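Local coordinates for putative uncharacterized protein (Rhodobacter sphaeroides 2.4.1, PDB 3FAC) that is of unknown function but belongs to the Gfa family and may act as a zinc-binding carbon-sulfur lyase, at residues R32-I37 with A65-C70; S44-V49 with Y76-R81; C28-R33 with T56-G61. One frame throughout, in Å; residues are numbered along the deposited sequence.

Contact 1. Residues R32-I37 with A65-C70; sequences RRRGAI and AKHWFC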
# COMPACT_ATOMS: atom_id res chain seq x y z
N ARG A 32 -8.19 0.00 9.90
CA ARG A 32 -9.53 -0.58 9.85
C ARG A 32 -10.39 0.27 8.92
O ARG A 32 -11.30 -0.24 8.27
CB ARG A 32 -10.16 -0.59 11.24
CG ARG A 32 -10.69 0.77 11.69
CD ARG A 32 -11.42 0.64 13.01
NE ARG A 32 -10.55 0.08 14.03
CZ ARG A 32 -10.96 -0.38 15.20
NH1 ARG A 32 -12.25 -0.34 15.51
NH2 ARG A 32 -10.08 -0.87 16.06
N ARG A 33 -10.09 1.57 8.87
CA ARG A 33 -10.83 2.49 8.01
C ARG A 33 -10.37 2.39 6.55
O ARG A 33 -11.16 2.61 5.63
CB ARG A 33 -10.70 3.93 8.52
CG ARG A 33 -11.61 4.26 9.71
CD ARG A 33 -11.54 5.75 10.04
NE ARG A 33 -12.49 6.17 11.07
CZ ARG A 33 -12.44 5.80 12.34
NH1 ARG A 33 -11.48 4.98 12.76
NH2 ARG A 33 -13.34 6.25 13.21
N ARG A 34 -9.09 2.08 6.33
CA ARG A 34 -8.57 1.91 4.97
C ARG A 34 -9.29 0.71 4.38
O ARG A 34 -9.94 0.81 3.34
CB ARG A 34 -7.07 1.59 5.00
CG ARG A 34 -6.10 2.73 4.74
CD ARG A 34 -4.71 2.17 4.96
NE ARG A 34 -3.62 3.11 4.72
CZ ARG A 34 -2.37 2.90 5.11
NH1 ARG A 34 -2.07 1.78 5.78
NH2 ARG A 34 -1.42 3.79 4.85
N GLY A 35 -9.16 -0.43 5.06
CA GLY A 35 -9.80 -1.66 4.63
C GLY A 35 -9.01 -2.51 3.65
O GLY A 35 -9.44 -3.61 3.29
N ALA A 36 -7.85 -2.02 3.23
CA ALA A 36 -7.02 -2.74 2.27
C ALA A 36 -6.19 -3.88 2.85
O ALA A 36 -5.97 -3.96 4.06
CB ALA A 36 -6.11 -1.76 1.55
N ILE A 37 -5.73 -4.76 1.97
CA ILE A 37 -4.89 -5.89 2.33
C ILE A 37 -3.49 -5.50 1.86
O ILE A 37 -3.29 -5.20 0.68
CB ILE A 37 -5.33 -7.18 1.61
CG1 ILE A 37 -6.70 -7.63 2.13
CG2 ILE A 37 -4.31 -8.28 1.82
CD1 ILE A 37 -7.25 -8.87 1.45
N ALA A 65 4.81 6.48 10.69
CA ALA A 65 4.29 5.85 9.48
C ALA A 65 3.89 6.91 8.47
O ALA A 65 3.36 7.97 8.82
CB ALA A 65 3.10 4.97 9.82
N LYS A 66 4.16 6.63 7.20
CA LYS A 66 3.82 7.55 6.12
C LYS A 66 2.80 6.87 5.23
O LYS A 66 3.07 5.82 4.65
CB LYS A 66 5.06 7.91 5.31
CG LYS A 66 6.34 8.04 6.13
CD LYS A 66 7.21 9.18 5.63
CE LYS A 66 6.71 10.51 6.17
NZ LYS A 66 6.79 10.54 7.65
N HIS A 67 1.62 7.47 5.12
CA HIS A 67 0.55 6.91 4.31
C HIS A 67 0.28 7.78 3.09
O HIS A 67 0.12 8.99 3.22
CB HIS A 67 -0.72 6.80 5.17
CG HIS A 67 -0.49 6.19 6.51
ND1 HIS A 67 -0.02 4.91 6.68
CD2 HIS A 67 -0.67 6.69 7.76
CE1 HIS A 67 0.08 4.64 7.97
NE2 HIS A 67 -0.31 5.70 8.65
N TRP A 68 0.25 7.18 1.91
CA TRP A 68 -0.01 7.94 0.69
C TRP A 68 -1.29 7.45 0.02
O TRP A 68 -1.62 6.26 0.08
CB TRP A 68 1.14 7.81 -0.31
CG TRP A 68 2.49 7.96 0.29
CD1 TRP A 68 3.22 7.00 0.92
CD2 TRP A 68 3.27 9.16 0.35
NE1 TRP A 68 4.41 7.51 1.36
CE2 TRP A 68 4.47 8.84 1.02
CE3 TRP A 68 3.08 10.47 -0.10
CZ2 TRP A 68 5.47 9.79 1.26
CZ3 TRP A 68 4.08 11.42 0.13
CH2 TRP A 68 5.26 11.07 0.81
N PHE A 69 -2.00 8.37 -0.63
CA PHE A 69 -3.22 8.02 -1.34
C PHE A 69 -3.44 9.02 -2.47
O PHE A 69 -3.10 10.20 -2.35
CB PHE A 69 -4.42 7.99 -0.39
CG PHE A 69 -4.88 9.34 0.09
CD1 PHE A 69 -5.68 10.15 -0.73
CD2 PHE A 69 -4.54 9.80 1.35
CE1 PHE A 69 -6.13 11.38 -0.28
CE2 PHE A 69 -4.99 11.04 1.81
CZ PHE A 69 -5.79 11.83 0.99
N CYS A 70 -3.99 8.54 -3.58
CA CYS A 70 -4.26 9.37 -4.74
C CYS A 70 -5.31 10.44 -4.43
O CYS A 70 -6.40 10.13 -3.98
CB CYS A 70 -4.73 8.49 -5.89
SG CYS A 70 -5.11 9.38 -7.40
O HOH W 1 -3.09 5.35 2.96

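Contact 2. Residues S44-V49 with Y76-R81; sequences SDLRVV and YTHHQR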
# COMPACT_ATOMS: atom_id res chain seq x y z
N SER A 44 14.15 -0.06 -1.02
CA SER A 44 14.82 -0.05 -2.32
C SER A 44 14.12 -0.91 -3.37
O SER A 44 14.65 -1.13 -4.45
CB SER A 44 16.27 -0.50 -2.15
OG SER A 44 16.36 -1.69 -1.39
N ASP A 45 12.92 -1.40 -3.05
CA ASP A 45 12.17 -2.22 -4.00
C ASP A 45 10.93 -1.51 -4.53
O ASP A 45 10.21 -2.05 -5.37
CB ASP A 45 11.76 -3.55 -3.37
CG ASP A 45 12.94 -4.49 -3.15
OD1 ASP A 45 13.74 -4.66 -4.09
OD2 ASP A 45 13.05 -5.06 -2.05
N LEU A 46 10.67 -0.29 -4.06
CA LEU A 46 9.51 0.46 -4.51
C LEU A 46 9.90 1.77 -5.19
O LEU A 46 10.67 2.57 -4.65
CB LEU A 46 8.56 0.73 -3.32
CG LEU A 46 7.18 1.33 -3.60
CD1 LEU A 46 6.25 1.00 -2.44
CD2 LEU A 46 7.27 2.84 -3.80
N ARG A 47 9.34 1.99 -6.37
CA ARG A 47 9.63 3.19 -7.15
C ARG A 47 8.35 3.79 -7.74
O ARG A 47 7.59 3.11 -8.43
CB ARG A 47 10.61 2.83 -8.28
CG ARG A 47 11.19 4.02 -9.00
CD ARG A 47 12.21 3.62 -10.08
NE ARG A 47 11.59 3.24 -11.35
CZ ARG A 47 11.26 2.00 -11.69
NH1 ARG A 47 11.48 0.99 -10.86
NH2 ARG A 47 10.71 1.77 -12.88
N VAL A 48 8.12 5.07 -7.46
CA VAL A 48 6.95 5.77 -7.98
C VAL A 48 7.19 6.15 -9.44
O VAL A 48 7.98 7.04 -9.74
CB VAL A 48 6.67 7.05 -7.16
CG1 VAL A 48 5.53 7.85 -7.79
CG2 VAL A 48 6.31 6.67 -5.73
N VAL A 49 6.52 5.45 -10.35
CA VAL A 49 6.67 5.67 -11.78
C VAL A 49 6.09 7.00 -12.26
O VAL A 49 6.76 7.76 -12.96
CB VAL A 49 6.02 4.51 -12.57
CG1 VAL A 49 6.25 4.70 -14.06
CG2 VAL A 49 6.61 3.19 -12.12
N TYR A 76 -5.75 4.20 -1.78
CA TYR A 76 -4.52 4.02 -1.01
C TYR A 76 -3.53 3.16 -1.80
O TYR A 76 -3.81 2.00 -2.10
CB TYR A 76 -4.87 3.35 0.33
CG TYR A 76 -3.82 2.41 0.88
CD1 TYR A 76 -2.57 2.88 1.29
CD2 TYR A 76 -4.10 1.05 1.05
CE1 TYR A 76 -1.63 2.02 1.85
CE2 TYR A 76 -3.17 0.18 1.61
CZ TYR A 76 -1.94 0.67 2.02
OH TYR A 76 -1.03 -0.18 2.61
N THR A 77 -2.38 3.73 -2.14
CA THR A 77 -1.36 3.01 -2.90
C THR A 77 -0.39 2.24 -2.00
O THR A 77 -0.34 1.00 -2.04
CB THR A 77 -0.52 3.97 -3.78
OG1 THR A 77 0.02 5.02 -2.96
CG2 THR A 77 -1.37 4.59 -4.88
N HIS A 78 0.37 2.96 -1.19
CA HIS A 78 1.35 2.36 -0.30
C HIS A 78 1.63 3.25 0.91
O HIS A 78 1.16 4.39 0.97
CB HIS A 78 2.66 2.13 -1.05
CG HIS A 78 3.33 3.40 -1.48
ND1 HIS A 78 2.76 4.27 -2.38
CD2 HIS A 78 4.50 3.96 -1.10
CE1 HIS A 78 3.56 5.31 -2.55
NE2 HIS A 78 4.62 5.15 -1.78
N HIS A 79 2.40 2.73 1.86
CA HIS A 79 2.76 3.49 3.05
C HIS A 79 4.05 2.96 3.67
O HIS A 79 4.41 1.80 3.47
CB HIS A 79 1.65 3.43 4.10
CG HIS A 79 1.49 2.08 4.73
ND1 HIS A 79 0.86 1.03 4.09
CD2 HIS A 79 1.88 1.61 5.94
CE1 HIS A 79 0.87 -0.03 4.89
NE2 HIS A 79 1.48 0.30 6.01
N GLN A 80 4.73 3.82 4.41
CA GLN A 80 5.97 3.43 5.08
C GLN A 80 5.63 3.01 6.50
O GLN A 80 5.43 3.85 7.37
CB GLN A 80 6.96 4.59 5.10
CG GLN A 80 8.28 4.27 5.78
CD GLN A 80 9.23 5.45 5.80
OE1 GLN A 80 9.63 5.95 4.75
NE2 GLN A 80 9.59 5.90 7.00
N ARG A 81 5.55 1.70 6.72
CA ARG A 81 5.23 1.13 8.02
C ARG A 81 5.84 1.90 9.18
O ARG A 81 6.89 2.54 9.05
CB ARG A 81 5.69 -0.33 8.10
CG ARG A 81 4.98 -1.27 7.15
CD ARG A 81 5.37 -2.71 7.43
NE ARG A 81 4.67 -3.65 6.56
CZ ARG A 81 3.34 -3.79 6.52
NH1 ARG A 81 2.56 -3.04 7.29
NH2 ARG A 81 2.80 -4.68 5.69

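Contact 3. Residues C28-R33 with T56-G61; sequences CSFCRR and TLYQFG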
# COMPACT_ATOMS: atom_id res chain seq x y z
N CYS A 28 -6.07 -1.32 13.32
CA CYS A 28 -5.98 -0.14 14.17
C CYS A 28 -7.05 0.85 13.71
O CYS A 28 -7.69 0.65 12.67
CB CYS A 28 -4.59 0.49 14.07
SG CYS A 28 -4.12 1.08 12.43
N SER A 29 -7.25 1.92 14.47
CA SER A 29 -8.26 2.92 14.12
C SER A 29 -8.17 3.42 12.68
O SER A 29 -9.19 3.70 12.05
CB SER A 29 -8.20 4.11 15.09
OG SER A 29 -6.95 4.79 14.99
N PHE A 30 -6.96 3.52 12.15
CA PHE A 30 -6.77 4.00 10.79
C PHE A 30 -6.87 2.89 9.74
O PHE A 30 -7.66 2.98 8.80
CB PHE A 30 -5.41 4.69 10.65
CG PHE A 30 -5.10 5.15 9.25
CD1 PHE A 30 -5.82 6.17 8.65
CD2 PHE A 30 -4.06 4.56 8.53
CE1 PHE A 30 -5.52 6.61 7.36
CE2 PHE A 30 -3.74 4.99 7.25
CZ PHE A 30 -4.47 6.02 6.66
N CYS A 31 -6.07 1.84 9.90
CA CYS A 31 -6.08 0.74 8.95
C CYS A 31 -7.46 0.11 8.80
O CYS A 31 -7.86 -0.27 7.70
CB CYS A 31 -5.04 -0.32 9.35
SG CYS A 31 -3.33 0.32 9.45
N ARG A 32 -8.19 0.00 9.90
CA ARG A 32 -9.53 -0.58 9.85
C ARG A 32 -10.39 0.27 8.92
O ARG A 32 -11.30 -0.24 8.27
CB ARG A 32 -10.16 -0.59 11.24
CG ARG A 32 -10.69 0.77 11.69
CD ARG A 32 -11.42 0.64 13.01
NE ARG A 32 -10.55 0.08 14.03
CZ ARG A 32 -10.96 -0.38 15.20
NH1 ARG A 32 -12.25 -0.34 15.51
NH2 ARG A 32 -10.08 -0.87 16.06
N ARG A 33 -10.09 1.57 8.87
CA ARG A 33 -10.83 2.49 8.01
C ARG A 33 -10.37 2.39 6.55
O ARG A 33 -11.16 2.61 5.63
CB ARG A 33 -10.70 3.93 8.52
CG ARG A 33 -11.61 4.26 9.71
CD ARG A 33 -11.54 5.75 10.04
NE ARG A 33 -12.49 6.17 11.07
CZ ARG A 33 -12.44 5.80 12.34
NH1 ARG A 33 -11.48 4.98 12.76
NH2 ARG A 33 -13.34 6.25 13.21
N THR A 56 -1.27 12.12 -1.93
CA THR A 56 -1.41 12.85 -0.68
C THR A 56 -0.74 12.10 0.46
O THR A 56 -0.84 10.87 0.57
CB THR A 56 -2.88 13.08 -0.33
OG1 THR A 56 -3.49 13.90 -1.34
CG2 THR A 56 -2.99 13.80 1.02
N LEU A 57 -0.05 12.84 1.31
CA LEU A 57 0.65 12.27 2.44
C LEU A 57 -0.15 12.47 3.72
O LEU A 57 -0.64 13.56 4.00
CB LEU A 57 2.02 12.92 2.59
CG LEU A 57 2.79 12.65 3.88
CD1 LEU A 57 3.12 11.16 3.99
CD2 LEU A 57 4.05 13.48 3.88
N TYR A 58 -0.29 11.40 4.49
CA TYR A 58 -1.02 11.47 5.74
C TYR A 58 -0.21 10.88 6.87
O TYR A 58 0.27 9.74 6.78
CB TYR A 58 -2.35 10.73 5.64
CG TYR A 58 -3.14 10.78 6.92
CD1 TYR A 58 -3.56 12.00 7.46
CD2 TYR A 58 -3.49 9.62 7.60
CE1 TYR A 58 -4.30 12.06 8.63
CE2 TYR A 58 -4.23 9.66 8.78
CZ TYR A 58 -4.63 10.88 9.29
OH TYR A 58 -5.37 10.93 10.45
N GLN A 59 -0.05 11.65 7.94
CA GLN A 59 0.70 11.23 9.12
C GLN A 59 -0.14 11.49 10.36
O GLN A 59 -0.98 12.39 10.38
CB GLN A 59 2.00 12.02 9.23
CG GLN A 59 3.10 11.60 8.28
CD GLN A 59 4.29 12.54 8.34
OE1 GLN A 59 4.29 13.60 7.73
NE2 GLN A 59 5.31 12.14 9.10
N PHE A 60 0.08 10.69 11.41
CA PHE A 60 -0.66 10.86 12.65
C PHE A 60 0.03 10.15 13.81
O PHE A 60 0.99 9.40 13.62
CB PHE A 60 -2.10 10.37 12.48
CG PHE A 60 -2.22 8.87 12.36
CD1 PHE A 60 -2.32 8.07 13.50
CD2 PHE A 60 -2.26 8.26 11.12
CE1 PHE A 60 -2.45 6.69 13.39
CE2 PHE A 60 -2.40 6.88 11.00
CZ PHE A 60 -2.50 6.10 12.14
N GLY A 61 -0.47 10.39 15.03
CA GLY A 61 0.11 9.76 16.20
C GLY A 61 1.58 10.07 16.34
O GLY A 61 1.97 11.21 16.62

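Contact 1. Residues R32-I37 with A65-C70
The guanidinium group of R34 reaches across to the imidazole of H67, the two flat groups standing almost perpendicular with an angle of 89° between their planes. One amino group makes the touch: R34 NH2 is 2.6 Å from H67 ND1 and 3.1 Å from H67 CG, an oblique approach. A chain extended from CG to NE carries the guanidinium from a backbone whose nearest CA pair, R34 to F69, is 10.3 Å apart. In this Gfa-family fold the pair joins the short helix 31-34 to strand 66-70, an inner strand of the five-stranded antiparallel sheet. A water lies at the guanidinium edge, in its plane, and accepts from R34 NE at 2.9 Å; it gives a weak, long bond to W68 O at 3.4 Å, so the arginine also has a bridge to the strand backbone. Together the two segments bury 97 Å². Y76 forms a cation-pi contact with R34, while the rings of F30, F60 and H79 meet the buried imidazole of H67.

Contact 2. Residues S44-V49 with Y76-R81
This is van der Waals packing of aliphatic side chains on an imidazole, between two sheets: L46 and V48, on strand 46-50 at the border of the three-stranded sheet, press on the ring of H78 in strand 76-80 of the five-stranded sheet. The separation of the backbones supports this reading, since the nearest CA atoms, those of L46 and H78, are 9.4 Å apart and only side chains bridge the gap. Both methyl groups of L46 take part. L46 CD1 meets the side of the imidazole nearest the backbone, 3.7 Å from H78 CD2, whereas L46 CD2 sits over a face of the ring and comes to 4.0 Å from H78 CD2. L46 places its CG anti to the backbone N (chi1 -171°), which sends the branched end across to the histidine. V48 adds a looser touch, with V48 CG2 at 4.4 Å from H78 CE1. The two strands thus face each other across the interior between the sheets, in a protein of the beta-tent clan, and 111 Å² is buried between the segments. On the face of H78 opposite L46 CD2 the indole of W68 stacks, and Y88 meets the imidazole edge-to-face. Rotation of H78 is further restrained by a hydrogen bond between H78 ND1 and T77 OG1, 2.9 Å long. L46 also touches V14 in its own sheet and Y88 and V90 on strand 87-91.

Contact 3. Residues C28-R33 with T56-G61
F30 sets its ring obliquely against both Y58 and F60, and the three side chains form an aromatic cluster in which neither ring pair is parallel or perpendicular. The F30 and Y58 planes are inclined at 39° with centroids 5.3 Å apart, and these side chains run past each other in opposite directions. Their nearest atoms are F30 CE1 and Y58 CE2, at 3.6 Å, so the far part of the phenylalanine ring meets one flank of the tyrosine. F60 engages the other end of F30: its ring is tilted 55° to that of F30, and F60 CZ lies 3.6 Å from F30 CB, with F60 CE2 at 3.7 Å from F30 CG. The extended first torsion of F30 (chi1 177°) projects the ring out of the turn, where the two aromatics can share it. An alanine here would keep only the CB touch to F60 and would probably open a gap beside Y58, leaving both rings freer to turn. Behind the cluster, the turn holds its own shape: R33 NH1 donates to S29 O at 2.7 Å, nearly within the guanidinium plane, and R32 N bonds to C28 O at 2.9 Å. A disulfide links C31 to C26. The contact lies at the surface, where the turn leading into helix 31-34 meets strand 55-58, one of the two outermost strands of the five-stranded sheet, and the residues that follow it; the ring of H67, on the adjoining strand 66-70, meets both F30 and F60.

Followed from the N terminus, the turn and helix at 28-37 supply the first segments of contacts 3 and 1, which share R32 and R33. Contact 3 closes the shorter loop, at 56-61, and contact 1 the longer, at 65-70. Segment 44-49 falls within both loops, but its partner 76-81 lies beyond them, so contact 2 crosses the other two. Contacts 1 and 3 bring the helical turn against the neighbouring strands 66-70 and 55-58, with centres about 6 Å apart. Contact 2 joins the three-stranded sheet to strand 76-80, the neighbour of 66-70, and W68 N probably bonds to H78 O between contacts 1 and 2.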